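Local coordinates for protein uronate isomerase (Caulobacter crescentus, PDB 2Q01) that catalyses the isomerisation of D-glucuronate to D-fructuronate and of D-galacturonate to D-tagaturonate in bacterial sugar-acid metabolism, at residues 214-223 with 231-239; 185-194 with 472-480. All coordinates share one frame; numbering follows the deposited sequence.

Interaction 1. Residues 214-223 with 231-239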
ATOM      1  N   PHE B 214      30.894  12.353  20.889  1.00 38.15           N
ATOM      2  CA  PHE B 214      30.937  12.206  22.348  1.00 42.10           C
ATOM      3  C   PHE B 214      31.979  13.112  22.989  1.00 41.44           C
ATOM      4  O   PHE B 214      31.789  13.596  24.108  1.00 45.84           O
ATOM      5  CB  PHE B 214      31.259  10.759  22.726  1.00 43.36           C
ATOM      6  CG  PHE B 214      30.059   9.925  23.038  1.00 29.85           C
ATOM      7  CD1 PHE B 214      29.405   9.214  22.038  1.00 40.10           C
ATOM      8  CD2 PHE B 214      29.595   9.823  24.338  1.00 34.85           C
ATOM      9  CE1 PHE B 214      28.298   8.430  22.336  1.00 29.32           C
ATOM     10  CE2 PHE B 214      28.493   9.053  24.649  1.00 24.81           C
ATOM     11  CZ  PHE B 214      27.842   8.350  23.648  1.00 36.94           C
ATOM     12  N   GLU B 215      33.079  13.320  22.272  1.00 47.97           N
ATOM     13  CA  GLU B 215      34.203  14.111  22.753  1.00 52.38           C
ATOM     14  C   GLU B 215      33.814  15.578  22.885  1.00 51.30           C
ATOM     15  O   GLU B 215      34.014  16.177  23.944  1.00 57.52           O
ATOM     16  CB  GLU B 215      35.400  13.947  21.812  1.00 59.68           C
ATOM     17  CG  GLU B 215      36.758  14.045  22.493  1.00 79.41           C
ATOM     18  CD  GLU B 215      37.917  13.665  21.575  1.00 96.76           C
ATOM     19  OE1 GLU B 215      38.925  13.131  22.086  1.00110.50           O
ATOM     20  OE2 GLU B 215      37.826  13.897  20.349  1.00 95.85           O
ATOM     21  N   ARG B 216      33.235  16.144  21.826  1.00 46.99           N
ATOM     22  CA  ARG B 216      32.794  17.541  21.859  1.00 46.55           C
ATOM     23  C   ARG B 216      31.456  17.756  22.577  1.00 43.60           C
ATOM     24  O   ARG B 216      31.135  18.882  22.948  1.00 53.60           O
ATOM     25  CB  ARG B 216      32.842  18.208  20.472  1.00 44.99           C
ATOM     26  CG  ARG B 216      32.185  17.456  19.343  1.00 48.62           C
ATOM     27  CD  ARG B 216      32.717  17.930  17.995  1.00 65.09           C
ATOM     28  NE  ARG B 216      32.204  19.249  17.620  1.00 83.73           N
ATOM     29  CZ  ARG B 216      31.416  19.490  16.572  1.00 82.34           C
ATOM     30  NH1 ARG B 216      31.044  18.504  15.764  1.00 80.45           N
ATOM     31  NH2 ARG B 216      31.005  20.728  16.323  1.00 68.10           N
ATOM     32  N   PHE B 217      30.704  16.677  22.792  1.00 40.70           N
ATOM     33  CA  PHE B 217      29.521  16.677  23.671  1.00 36.39           C
ATOM     34  C   PHE B 217      29.941  16.952  25.124  1.00 40.13           C
ATOM     35  O   PHE B 217      29.237  17.648  25.855  1.00 44.54           O
ATOM     36  CB  PHE B 217      28.781  15.334  23.521  1.00 31.80           C
ATOM     37  CG  PHE B 217      27.517  15.184  24.352  1.00 30.15           C
ATOM     38  CD1 PHE B 217      27.160  13.930  24.832  1.00 29.77           C
ATOM     39  CD2 PHE B 217      26.665  16.255  24.611  1.00 35.55           C
ATOM     40  CE1 PHE B 217      26.004  13.751  25.585  1.00 28.25           C
ATOM     41  CE2 PHE B 217      25.512  16.085  25.371  1.00 19.91           C
ATOM     42  CZ  PHE B 217      25.179  14.830  25.849  1.00 31.61           C
ATOM     43  N   ALA B 218      31.101  16.423  25.518  1.00 51.44           N
ATOM     44  CA  ALA B 218      31.693  16.681  26.835  1.00 42.49           C
ATOM     45  C   ALA B 218      32.201  18.119  26.986  1.00 47.35           C
ATOM     46  O   ALA B 218      32.166  18.680  28.081  1.00 53.90           O
ATOM     47  CB  ALA B 218      32.817  15.697  27.104  1.00 43.15           C
ATOM     48  N   GLU B 219      32.672  18.708  25.886  1.00 51.25           N
ATOM     49  CA  GLU B 219      33.142  20.097  25.877  1.00 55.01           C
ATOM     50  C   GLU B 219      31.992  21.097  26.003  1.00 56.67           C
ATOM     51  O   GLU B 219      32.095  22.060  26.760  1.00 60.13           O
ATOM     52  CB  GLU B 219      33.952  20.397  24.613  1.00 57.75           C
ATOM     53  CG  GLU B 219      35.230  19.576  24.468  1.00 72.63           C
ATOM     54  CD  GLU B 219      35.821  19.629  23.063  1.00 85.85           C
ATOM     55  OE1 GLU B 219      35.240  20.302  22.180  1.00 91.67           O
ATOM     56  OE2 GLU B 219      36.874  18.993  22.842  1.00 80.97           O
ATOM     57  N   THR B 220      30.902  20.859  25.272  1.00 55.90           N
ATOM     58  CA  THR B 220      29.733  21.751  25.301  1.00 51.64           C
ATOM     59  C   THR B 220      28.886  21.634  26.573  1.00 47.35           C
ATOM     60  O   THR B 220      28.153  22.559  26.920  1.00 56.01           O
ATOM     61  CB  THR B 220      28.810  21.563  24.069  1.00 45.35           C
ATOM     62  OG1 THR B 220      28.256  20.245  24.072  1.00 42.38           O
ATOM     63  CG2 THR B 220      29.569  21.797  22.773  1.00 39.93           C
ATOM     64  N   SER B 221      28.982  20.505  27.264  1.00 45.23           N
ATOM     65  CA  SER B 221      28.204  20.306  28.485  1.00 52.67           C
ATOM     66  C   SER B 221      29.017  20.479  29.768  1.00 51.24           C
ATOM     67  O   SER B 221      28.460  20.826  30.809  1.00 54.19           O
ATOM     68  CB  SER B 221      27.537  18.933  28.478  1.00 48.78           C
ATOM     69  OG  SER B 221      28.504  17.898  28.454  1.00 47.95           O
ATOM     70  N   GLY B 222      30.322  20.221  29.689  1.00 48.96           N
ATOM     71  CA  GLY B 222      31.204  20.278  30.853  1.00 52.39           C
ATOM     72  C   GLY B 222      31.016  19.096  31.787  1.00 60.19           C
ATOM     73  O   GLY B 222      31.358  19.174  32.969  1.00 63.97           O
ATOM     74  N   GLN B 223      30.485  17.998  31.244  1.00 61.12           N
ATOM     75  CA  GLN B 223      30.105  16.822  32.027  1.00 58.19           C
ATOM     76  C   GLN B 223      30.934  15.588  31.690  1.00 61.12           C
ATOM     77  O   GLN B 223      31.498  15.490  30.597  1.00 63.00           O
ATOM     78  CB  GLN B 223      28.626  16.498  31.801  1.00 53.37           C
ATOM     79  CG  GLN B 223      27.658  17.536  32.342  1.00 52.08           C
ATOM     80  CD  GLN B 223      27.578  17.537  33.855  1.00 59.04           C
ATOM     81  OE1 GLN B 223      27.345  16.500  34.485  1.00 53.36           O
ATOM     82  NE2 GLN B 223      27.760  18.710  34.449  1.00 57.93           N
ATOM     83  N   TYR B 231      25.873  11.575  31.787  1.00 40.21           N
ATOM     84  CA  TYR B 231      25.576  11.587  30.354  1.00 33.02           C
ATOM     85  C   TYR B 231      24.153  12.110  30.192  1.00 40.94           C
ATOM     86  O   TYR B 231      23.856  12.895  29.285  1.00 48.16           O
ATOM     87  CB  TYR B 231      25.721  10.178  29.771  1.00 30.99           C
ATOM     88  CG  TYR B 231      25.120   9.967  28.394  1.00 23.88           C
ATOM     89  CD1 TYR B 231      25.836  10.297  27.238  1.00 23.40           C
ATOM     90  CD2 TYR B 231      23.851   9.401  28.246  1.00 27.74           C
ATOM     91  CE1 TYR B 231      25.294  10.090  25.979  1.00 33.34           C
ATOM     92  CE2 TYR B 231      23.297   9.198  26.990  1.00 26.96           C
ATOM     93  CZ  TYR B 231      24.024   9.540  25.863  1.00 27.08           C
ATOM     94  OH  TYR B 231      23.478   9.335  24.621  1.00 37.79           O
ATOM     95  N   LEU B 232      23.282  11.668  31.094  1.00 40.53           N
ATOM     96  CA  LEU B 232      21.910  12.138  31.157  1.00 40.11           C
ATOM     97  C   LEU B 232      21.817  13.600  31.586  1.00 44.02           C
ATOM     98  O   LEU B 232      20.990  14.345  31.053  1.00 50.09           O
ATOM     99  CB  LEU B 232      21.079  11.250  32.084  1.00 32.27           C
ATOM    100  CG  LEU B 232      20.776   9.831  31.604  1.00 32.23           C
ATOM    101  CD1 LEU B 232      19.795   9.173  32.550  1.00 37.85           C
ATOM    102  CD2 LEU B 232      20.234   9.840  30.180  1.00 37.58           C
ATOM    103  N   GLU B 233      22.665  14.007  32.533  1.00 41.43           N
ATOM    104  CA  GLU B 233      22.776  15.419  32.917  1.00 43.71           C
ATOM    105  C   GLU B 233      23.271  16.300  31.780  1.00 40.87           C
ATOM    106  O   GLU B 233      22.837  17.439  31.647  1.00 50.16           O
ATOM    107  CB  GLU B 233      23.678  15.613  34.137  1.00 40.21           C
ATOM    108  CG  GLU B 233      22.915  15.902  35.424  1.00 61.85           C
ATOM    109  CD  GLU B 233      22.036  17.143  35.330  1.00 67.35           C
ATOM    110  OE1 GLU B 233      22.552  18.213  34.937  1.00 75.75           O
ATOM    111  OE2 GLU B 233      20.831  17.047  35.653  1.00 63.90           O
ATOM    112  N   ALA B 234      24.175  15.759  30.968  1.00 40.86           N
ATOM    113  CA  ALA B 234      24.694  16.458  29.801  1.00 39.69           C
ATOM    114  C   ALA B 234      23.620  16.677  28.739  1.00 42.91           C
ATOM    115  O   ALA B 234      23.649  17.678  28.033  1.00 49.17           O
ATOM    116  CB  ALA B 234      25.866  15.702  29.220  1.00 45.40           C
ATOM    117  N   HIS B 235      22.678  15.741  28.632  1.00 44.00           N
ATOM    118  CA  HIS B 235      21.543  15.878  27.721  1.00 32.64           C
ATOM    119  C   HIS B 235      20.544  16.919  28.206  1.00 40.78           C
ATOM    120  O   HIS B 235      19.984  17.663  27.401  1.00 35.01           O
ATOM    121  CB  HIS B 235      20.827  14.547  27.546  1.00 34.37           C
ATOM    122  CG  HIS B 235      21.377  13.696  26.448  1.00 29.67           C
ATOM    123  ND1 HIS B 235      21.309  14.059  25.121  1.00 38.67           N
ATOM    124  CD2 HIS B 235      21.964  12.477  26.475  1.00 38.14           C
ATOM    125  CE1 HIS B 235      21.851  13.112  24.377  1.00 34.80           C
ATOM    126  NE2 HIS B 235      22.254  12.140  25.174  1.00 47.04           N
ATOM    127  N   ARG B 236      20.320  16.959  29.519  1.00 36.19           N
ATOM    128  CA  ARG B 236      19.410  17.924  30.125  1.00 33.08           C
ATOM    129  C   ARG B 236      19.925  19.351  29.982  1.00 42.27           C
ATOM    130  O   ARG B 236      19.165  20.252  29.621  1.00 49.10           O
ATOM    131  CB  ARG B 236      19.174  17.601  31.595  1.00 25.71           C
ATOM    132  CG  ARG B 236      18.275  16.412  31.829  1.00 40.83           C
ATOM    133  CD  ARG B 236      17.934  16.260  33.308  1.00 48.45           C
ATOM    134  NE  ARG B 236      17.712  14.855  33.644  1.00 56.36           N
ATOM    135  CZ  ARG B 236      18.605  14.070  34.243  1.00 54.88           C
ATOM    136  NH1 ARG B 236      19.791  14.545  34.611  1.00 47.14           N
ATOM    137  NH2 ARG B 236      18.303  12.803  34.488  1.00 35.13           N
ATOM    138  N   LEU B 237      21.216  19.539  30.251  1.00 40.84           N
ATOM    139  CA  LEU B 237      21.860  20.844  30.132  1.00 40.25           C
ATOM    140  C   LEU B 237      21.901  21.349  28.690  1.00 45.93           C
ATOM    141  O   LEU B 237      21.750  22.547  28.446  1.00 53.30           O
ATOM    142  CB  LEU B 237      23.273  20.814  30.725  1.00 39.26           C
ATOM    143  CG  LEU B 237      23.443  20.648  32.241  1.00 39.73           C
ATOM    144  CD1 LEU B 237      24.913  20.745  32.600  1.00 50.70           C
ATOM    145  CD2 LEU B 237      22.626  21.660  33.048  1.00 45.59           C
ATOM    146  N   ARG B 238      22.101  20.438  27.742  1.00 44.52           N
ATOM    147  CA  ARG B 238      22.127  20.809  26.329  1.00 43.75           C
ATOM    148  C   ARG B 238      20.735  21.108  25.794  1.00 37.57           C
ATOM    149  O   ARG B 238      20.562  22.041  25.022  1.00 40.27           O
ATOM    150  CB  ARG B 238      22.831  19.746  25.475  1.00 42.15           C
ATOM    151  CG  ARG B 238      24.349  19.723  25.652  1.00 34.31           C
ATOM    152  CD  ARG B 238      24.948  21.100  25.505  1.00 27.81           C
ATOM    153  NE  ARG B 238      25.050  21.510  24.111  1.00 49.04           N
ATOM    154  CZ  ARG B 238      25.166  22.770  23.706  1.00 46.66           C
ATOM    155  NH1 ARG B 238      25.267  23.042  22.412  1.00 32.38           N
ATOM    156  NH2 ARG B 238      25.177  23.757  24.592  1.00 38.82           N
ATOM    157  N   ARG B 239      19.747  20.334  26.231  1.00 40.43           N
ATOM    158  CA  ARG B 239      18.357  20.597  25.888  1.00 36.52           C
ATOM    159  C   ARG B 239      17.902  21.965  26.379  1.00 44.40           C
ATOM    160  O   ARG B 239      17.217  22.682  25.648  1.00 53.90           O
ATOM    161  CB  ARG B 239      17.447  19.504  26.437  1.00 32.65           C
ATOM    162  CG  ARG B 239      17.374  18.287  25.540  1.00 32.85           C
ATOM    163  CD  ARG B 239      16.846  17.079  26.287  1.00 26.85           C
ATOM    164  NE  ARG B 239      15.418  17.188  26.559  1.00 32.32           N
ATOM    165  CZ  ARG B 239      14.474  16.553  25.867  1.00 41.41           C
ATOM    166  NH1 ARG B 239      14.797  15.757  24.857  1.00 40.62           N
ATOM    167  NH2 ARG B 239      13.202  16.711  26.190  1.00 53.82           N
TER
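The ring of F217 enters helix 228-244 as a knob into the hole made by Y231, A234, H235 and R238. With CG anti to the backbone N (chi1 -179°), the ring is carried across to the second helix, where CZ lies 3.5 Å from A234 CB. The same CZ stands over the centre of the H235 imidazole, an edge-to-face pair with planes at 52°. On one flank F217 CE1 touches Y231 CE1 at 3.7 Å; F214 extends the aromatic cluster, meeting Y231 rim to rim, with F214 CE2 3.6 Å from Y231 CE1.

R238 bounds the other flank, running from CB to CG at the edge of the F217 ring, 3.8 Å from F217 CE2. Bends at chi2 and chi3 then carry the chain across T220, nearly at a right angle to its side chain: CD reaches T220 OG1, T220 CB sits over one face of the guanidinium, and R238 NH2 ends 4.0 Å from T220 O, a contact and not a bond. R238 NE is 3.4 Å from T220 OG1 but poorly aligned for a bond; both atoms instead hydrogen-bond to P174 O. Beyond F217, S221 OG packs against A234 CB while donating to F217 O at 2.7 Å. Q223 lays CB and CG on A234 CB, while its bent chain puts OE1 by E233 CB and NE2 by L237 CD1.

The axes cross at 62° and approach to 9.8 Å. The polar atoms of the ring cluster are satisfied without crossing the interface: H235 NE2 donates to Y231 OH, Y231 OH is also bonded to V202 O, and H235 ND1 to Y197 OH. The segments are therefore matched by shape and aromatic contact, with hydrogen bonds holding the Y231 and H235 rings in place for the phenylalanines to pack on.

Interaction 2. Residues 185-194 with 472-480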
ATOM      1  N   ARG B 185      19.543  36.370  17.256  1.00 49.18           N
ATOM      2  CA  ARG B 185      18.710  37.022  18.261  1.00 50.35           C
ATOM      3  C   ARG B 185      19.250  38.403  18.622  1.00 53.26           C
ATOM      4  O   ARG B 185      18.494  39.368  18.732  1.00 59.62           O
ATOM      5  CB  ARG B 185      18.606  36.153  19.517  1.00 48.42           C
ATOM      6  CG  ARG B 185      18.390  34.676  19.233  1.00 47.69           C
ATOM      7  CD  ARG B 185      17.893  33.944  20.469  1.00 44.30           C
ATOM      8  NE  ARG B 185      18.982  33.611  21.382  1.00 54.56           N
ATOM      9  CZ  ARG B 185      19.823  32.598  21.204  1.00 49.34           C
ATOM     10  NH1 ARG B 185      20.786  32.369  22.086  1.00 57.10           N
ATOM     11  NH2 ARG B 185      19.703  31.813  20.142  1.00 37.71           N
ATOM     12  N   GLU B 186      20.564  38.487  18.804  1.00 56.84           N
ATOM     13  CA  GLU B 186      21.200  39.695  19.323  1.00 58.84           C
ATOM     14  C   GLU B 186      21.177  40.847  18.322  1.00 61.66           C
ATOM     15  O   GLU B 186      21.282  42.014  18.712  1.00 66.27           O
ATOM     16  CB  GLU B 186      22.631  39.404  19.758  1.00 59.52           C
ATOM     17  CG  GLU B 186      22.737  38.724  21.106  1.00 74.77           C
ATOM     18  CD  GLU B 186      24.167  38.625  21.580  1.00 91.18           C
ATOM     19  OE1 GLU B 186      24.949  37.854  20.982  1.00 90.76           O
ATOM     20  OE2 GLU B 186      24.508  39.330  22.549  1.00 94.34           O
ATOM     21  N   SER B 187      21.039  40.517  17.037  1.00 59.64           N
ATOM     22  CA  SER B 187      20.963  41.523  15.977  1.00 60.50           C
ATOM     23  C   SER B 187      19.611  42.226  15.979  1.00 62.40           C
ATOM     24  O   SER B 187      18.650  41.735  16.575  1.00 60.11           O
ATOM     25  CB  SER B 187      21.228  40.895  14.604  1.00 60.38           C
ATOM     26  OG  SER B 187      20.140  40.095  14.179  1.00 50.88           O
ATOM     27  N   GLY B 188      19.548  43.371  15.301  1.00 67.43           N
ATOM     28  CA  GLY B 188      18.319  44.168  15.206  1.00 69.86           C
ATOM     29  C   GLY B 188      17.231  43.533  14.358  1.00 64.76           C
ATOM     30  O   GLY B 188      16.050  43.844  14.522  1.00 69.54           O
ATOM     31  N   TRP B 189      17.645  42.655  13.445  1.00 60.93           N
ATOM     32  CA  TRP B 189      16.753  41.850  12.614  1.00 55.69           C
ATOM     33  C   TRP B 189      15.880  40.944  13.477  1.00 59.19           C
ATOM     34  O   TRP B 189      16.364  40.329  14.428  1.00 61.63           O
ATOM     35  CB  TRP B 189      17.596  41.008  11.667  1.00 50.17           C
ATOM     36  CG  TRP B 189      16.834  40.262  10.619  1.00 54.74           C
ATOM     37  CD1 TRP B 189      16.124  40.796   9.583  1.00 43.70           C
ATOM     38  CD2 TRP B 189      16.744  38.839  10.478  1.00 52.51           C
ATOM     39  NE1 TRP B 189      15.587  39.796   8.812  1.00 42.56           N
ATOM     40  CE2 TRP B 189      15.949  38.584   9.339  1.00 53.44           C
ATOM     41  CE3 TRP B 189      17.254  37.752  11.205  1.00 44.30           C
ATOM     42  CZ2 TRP B 189      15.652  37.287   8.908  1.00 46.28           C
ATOM     43  CZ3 TRP B 189      16.958  36.462  10.774  1.00 40.29           C
ATOM     44  CH2 TRP B 189      16.162  36.243   9.635  1.00 47.49           C
ATOM     45  N   GLY B 190      14.592  40.876  13.145  1.00 58.64           N
ATOM     46  CA  GLY B 190      13.606  40.221  14.007  1.00 57.27           C
ATOM     47  C   GLY B 190      13.125  38.859  13.549  1.00 54.60           C
ATOM     48  O   GLY B 190      12.065  38.398  13.976  1.00 50.88           O
ATOM     49  N   GLY B 191      13.906  38.214  12.685  1.00 53.69           N
ATOM     50  CA  GLY B 191      13.569  36.891  12.167  1.00 50.76           C
ATOM     51  C   GLY B 191      13.648  35.816  13.233  1.00 46.79           C
ATOM     52  O   GLY B 191      14.633  35.736  13.976  1.00 45.08           O
ATOM     53  N   HIS B 192      12.601  34.996  13.301  1.00 39.06           N
ATOM     54  CA  HIS B 192      12.475  33.956  14.312  1.00 34.83           C
ATOM     55  C   HIS B 192      13.076  32.667  13.772  1.00 35.74           C
ATOM     56  O   HIS B 192      12.367  31.763  13.327  1.00 47.93           O
ATOM     57  CB  HIS B 192      11.005  33.796  14.711  1.00 29.06           C
ATOM     58  CG  HIS B 192      10.764  32.871  15.866  1.00 40.47           C
ATOM     59  ND1 HIS B 192       9.951  31.761  15.770  1.00 45.67           N
ATOM     60  CD2 HIS B 192      11.196  32.907  17.148  1.00 44.39           C
ATOM     61  CE1 HIS B 192       9.906  31.145  16.937  1.00 40.81           C
ATOM     62  NE2 HIS B 192      10.652  31.821  17.791  1.00 50.24           N
ATOM     63  N   VAL B 193      14.405  32.616  13.787  1.00 39.16           N
ATOM     64  CA  VAL B 193      15.142  31.416  13.427  1.00 35.26           C
ATOM     65  C   VAL B 193      15.492  30.669  14.711  1.00 40.91           C
ATOM     66  O   VAL B 193      16.240  31.169  15.552  1.00 37.83           O
ATOM     67  CB  VAL B 193      16.408  31.730  12.604  1.00 36.10           C
ATOM     68  CG1 VAL B 193      17.177  30.452  12.299  1.00 35.69           C
ATOM     69  CG2 VAL B 193      16.039  32.461  11.307  1.00 29.97           C
ATOM     70  N   ILE B 194      14.917  29.483  14.865  1.00 45.71           N
ATOM     71  CA  ILE B 194      15.132  28.666  16.058  1.00 46.61           C
ATOM     72  C   ILE B 194      15.828  27.355  15.709  1.00 44.91           C
ATOM     73  O   ILE B 194      16.194  27.119  14.557  1.00 44.99           O
ATOM     74  CB  ILE B 194      13.814  28.396  16.836  1.00 38.53           C
ATOM     75  CG1 ILE B 194      12.777  27.697  15.952  1.00 37.03           C
ATOM     76  CG2 ILE B 194      13.266  29.692  17.398  1.00 43.24           C
ATOM     77  CD1 ILE B 194      11.608  27.118  16.721  1.00 34.75           C
ATOM     78  N   LEU B 472       4.385  26.970  19.440  1.00 47.70           N
ATOM     79  CA  LEU B 472       4.910  28.201  18.860  1.00 50.45           C
ATOM     80  C   LEU B 472       4.061  29.430  19.193  1.00 59.89           C
ATOM     81  O   LEU B 472       4.273  30.511  18.631  1.00 62.61           O
ATOM     82  CB  LEU B 472       5.025  28.030  17.342  1.00 46.08           C
ATOM     83  CG  LEU B 472       6.377  27.785  16.666  1.00 38.51           C
ATOM     84  CD1 LEU B 472       7.389  27.148  17.581  1.00 34.89           C
ATOM     85  CD2 LEU B 472       6.174  26.927  15.443  1.00 37.27           C
ATOM     86  N   ASP B 473       3.121  29.261  20.123  1.00 69.53           N
ATOM     87  CA  ASP B 473       2.160  30.304  20.481  1.00 79.87           C
ATOM     88  C   ASP B 473       2.742  31.442  21.324  1.00 82.97           C
ATOM     89  O   ASP B 473       2.158  32.525  21.390  1.00 87.24           O
ATOM     90  CB  ASP B 473       0.939  29.688  21.172  1.00 88.39           C
ATOM     91  CG  ASP B 473       0.020  28.955  20.199  1.00101.80           C
ATOM     92  OD1 ASP B 473      -0.588  27.940  20.604  1.00110.00           O
ATOM     93  OD2 ASP B 473      -0.097  29.391  19.031  1.00100.37           O
ATOM     94  N   GLN B 474       3.882  31.196  21.965  1.00 85.27           N
ATOM     95  CA  GLN B 474       4.608  32.253  22.662  1.00 86.92           C
ATOM     96  C   GLN B 474       5.813  32.681  21.837  1.00 83.68           C
ATOM     97  O   GLN B 474       6.836  31.995  21.826  1.00 89.82           O
ATOM     98  CB  GLN B 474       5.070  31.813  24.059  1.00 92.29           C
ATOM     99  CG  GLN B 474       3.965  31.398  25.023  1.00108.94           C
ATOM    100  CD  GLN B 474       3.938  29.897  25.274  1.00122.72           C
ATOM    101  OE1 GLN B 474       4.319  29.435  26.349  1.00124.12           O
ATOM    102  NE2 GLN B 474       3.497  29.130  24.279  1.00125.16           N
ATOM    103  N   ARG B 475       5.678  33.803  21.130  1.00 76.82           N
ATOM    104  CA  ARG B 475       6.816  34.431  20.466  1.00 72.08           C
ATOM    105  C   ARG B 475       7.735  35.012  21.530  1.00 73.32           C
ATOM    106  O   ARG B 475       7.259  35.615  22.497  1.00 74.02           O
ATOM    107  CB  ARG B 475       6.372  35.559  19.525  1.00 74.81           C
ATOM    108  CG  ARG B 475       5.729  35.114  18.224  1.00 65.11           C
ATOM    109  CD  ARG B 475       6.749  34.657  17.198  1.00 62.40           C
ATOM    110  NE  ARG B 475       7.260  35.750  16.374  1.00 39.47           N
ATOM    111  CZ  ARG B 475       7.699  35.592  15.126  1.00 44.59           C
ATOM    112  NH1 ARG B 475       8.152  36.627  14.425  1.00 34.76           N
ATOM    113  NH2 ARG B 475       7.676  34.393  14.568  1.00 35.48           N
ATOM    114  N   PRO B 476       9.055  34.821  21.369  1.00 70.16           N
ATOM    115  CA  PRO B 476       9.967  35.479  22.289  1.00 68.41           C
ATOM    116  C   PRO B 476      10.153  36.953  21.926  1.00 69.65           C
ATOM    117  O   PRO B 476       9.824  37.365  20.808  1.00 73.60           O
ATOM    118  CB  PRO B 476      11.275  34.698  22.113  1.00 66.76           C
ATOM    119  CG  PRO B 476      10.991  33.599  21.122  1.00 54.37           C
ATOM    120  CD  PRO B 476       9.775  34.003  20.379  1.00 63.68           C
ATOM    121  N   ASP B 477      10.680  37.728  22.871  1.00 73.32           N
ATOM    122  CA  ASP B 477      10.851  39.175  22.721  1.00 74.19           C
ATOM    123  C   ASP B 477      11.888  39.556  21.667  1.00 66.00           C
ATOM    124  O   ASP B 477      11.819  40.644  21.094  1.00 64.90           O
ATOM    125  CB  ASP B 477      11.234  39.810  24.065  1.00 86.51           C
ATOM    126  CG  ASP B 477      10.250  39.477  25.180  1.00104.24           C
ATOM    127  OD1 ASP B 477       9.650  40.420  25.742  1.00113.93           O
ATOM    128  OD2 ASP B 477      10.076  38.278  25.497  1.00108.61           O
ATOM    129  N   TRP B 478      12.838  38.654  21.415  1.00 58.63           N
ATOM    130  CA  TRP B 478      13.942  38.913  20.486  1.00 50.31           C
ATOM    131  C   TRP B 478      13.559  38.843  19.008  1.00 46.39           C
ATOM    132  O   TRP B 478      14.317  39.296  18.142  1.00 46.60           O
ATOM    133  CB  TRP B 478      15.142  37.998  20.780  1.00 50.53           C
ATOM    134  CG  TRP B 478      14.869  36.508  20.790  1.00 40.22           C
ATOM    135  CD1 TRP B 478      14.694  35.721  21.889  1.00 42.50           C
ATOM    136  CD2 TRP B 478      14.783  35.628  19.650  1.00 40.10           C
ATOM    137  NE1 TRP B 478      14.496  34.412  21.513  1.00 44.39           N
ATOM    138  CE2 TRP B 478      14.545  34.328  20.145  1.00 49.54           C
ATOM    139  CE3 TRP B 478      14.887  35.813  18.261  1.00 36.47           C
ATOM    140  CZ2 TRP B 478      14.401  33.219  19.303  1.00 52.94           C
ATOM    141  CZ3 TRP B 478      14.751  34.712  17.426  1.00 40.47           C
ATOM    142  CH2 TRP B 478      14.507  33.431  17.952  1.00 46.07           C
ATOM    143  N   ALA B 479      12.394  38.263  18.732  1.00 49.20           N
ATOM    144  CA  ALA B 479      11.856  38.172  17.378  1.00 49.88           C
ATOM    145  C   ALA B 479      10.782  39.239  17.134  1.00 55.84           C
ATOM    146  O   ALA B 479      10.405  39.978  18.050  1.00 59.48           O
ATOM    147  CB  ALA B 479      11.287  36.777  17.141  1.00 45.66           C
ATOM    148  N   ARG B 480      10.290  39.311  15.899  1.00 55.42           N
ATOM    149  CA  ARG B 480       9.153  40.167  15.560  1.00 60.23           C
ATOM    150  C   ARG B 480       7.874  39.656  16.217  1.00 68.16           C
ATOM    151  O   ARG B 480       7.785  38.473  16.564  1.00 75.65           O
ATOM    152  CB  ARG B 480       8.934  40.176  14.050  1.00 59.34           C
ATOM    153  CG  ARG B 480       9.893  41.020  13.276  1.00 57.30           C
ATOM    154  CD  ARG B 480       9.826  40.631  11.822  1.00 66.48           C
ATOM    155  NE  ARG B 480      11.075  40.946  11.144  1.00 80.40           N
ATOM    156  CZ  ARG B 480      11.578  40.253  10.130  1.00 72.23           C
ATOM    157  NH1 ARG B 480      10.947  39.185   9.656  1.00 60.10           N
ATOM    158  NH2 ARG B 480      12.726  40.631   9.594  1.00 66.95           N
TER
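W478 lies between R185 and P476, with R185 CD over the centre of one indole face, 3.4 Å from W478 CE2, in a CH-pi contact, and P476 CG against the opposite face. Its CG, set between the backbone N and the carbonyl carbon (chi1 55°), places the indole there. At the far rim, W478 CH2 meets H192 CD2 at 3.4 Å and, near the ring plane, I194 CG2 at 4.0 Å. With an alanine in place of W478, R185 CD and P476 CG would probably lose the surface between them, opening a gap beside H192.

Alongside, R480 N donates to a lone pair of G190 O at 2.8 Å; a CB on G190 would collide with R480 CG.

In the second shell, R475 grips R480 O side-on through NE and NH1, gives NH2 to E166 O and lays one guanidinium face on H192 CB, while T167 OG1 holds H192 ND1. R480 NH2 and W189 NE1, both donors, converge on the D161 carboxylate.

The tail is thus held against the end of helix 179-186, the following loop and strand 192-194 by aliphatic-aromatic contact and one backbone bond, with R480 tied by charge to helix 156-162.

How the interactions relate
Interaction 2 joins positions far apart in sequence and closes a long loop of the chain in which interaction 1, a local pairing of consecutive helices, is nested. Helix 210-221 is the next regular element after strand 192-194, yet the centres of the contacts are 26 Å apart and their nearest atoms about 10 Å, so they do not touch. Strand 165-169 and the loop after it serve both: E166 and T167 bond to polar groups of interaction 2, P174 to those of interaction 1. In this TIM-barrel clan member, one contact ties the tail to what is probably a barrel strand, the other pairs outlying helices. The potassium ligands A375, Y378, L381 and N411 belong to neither.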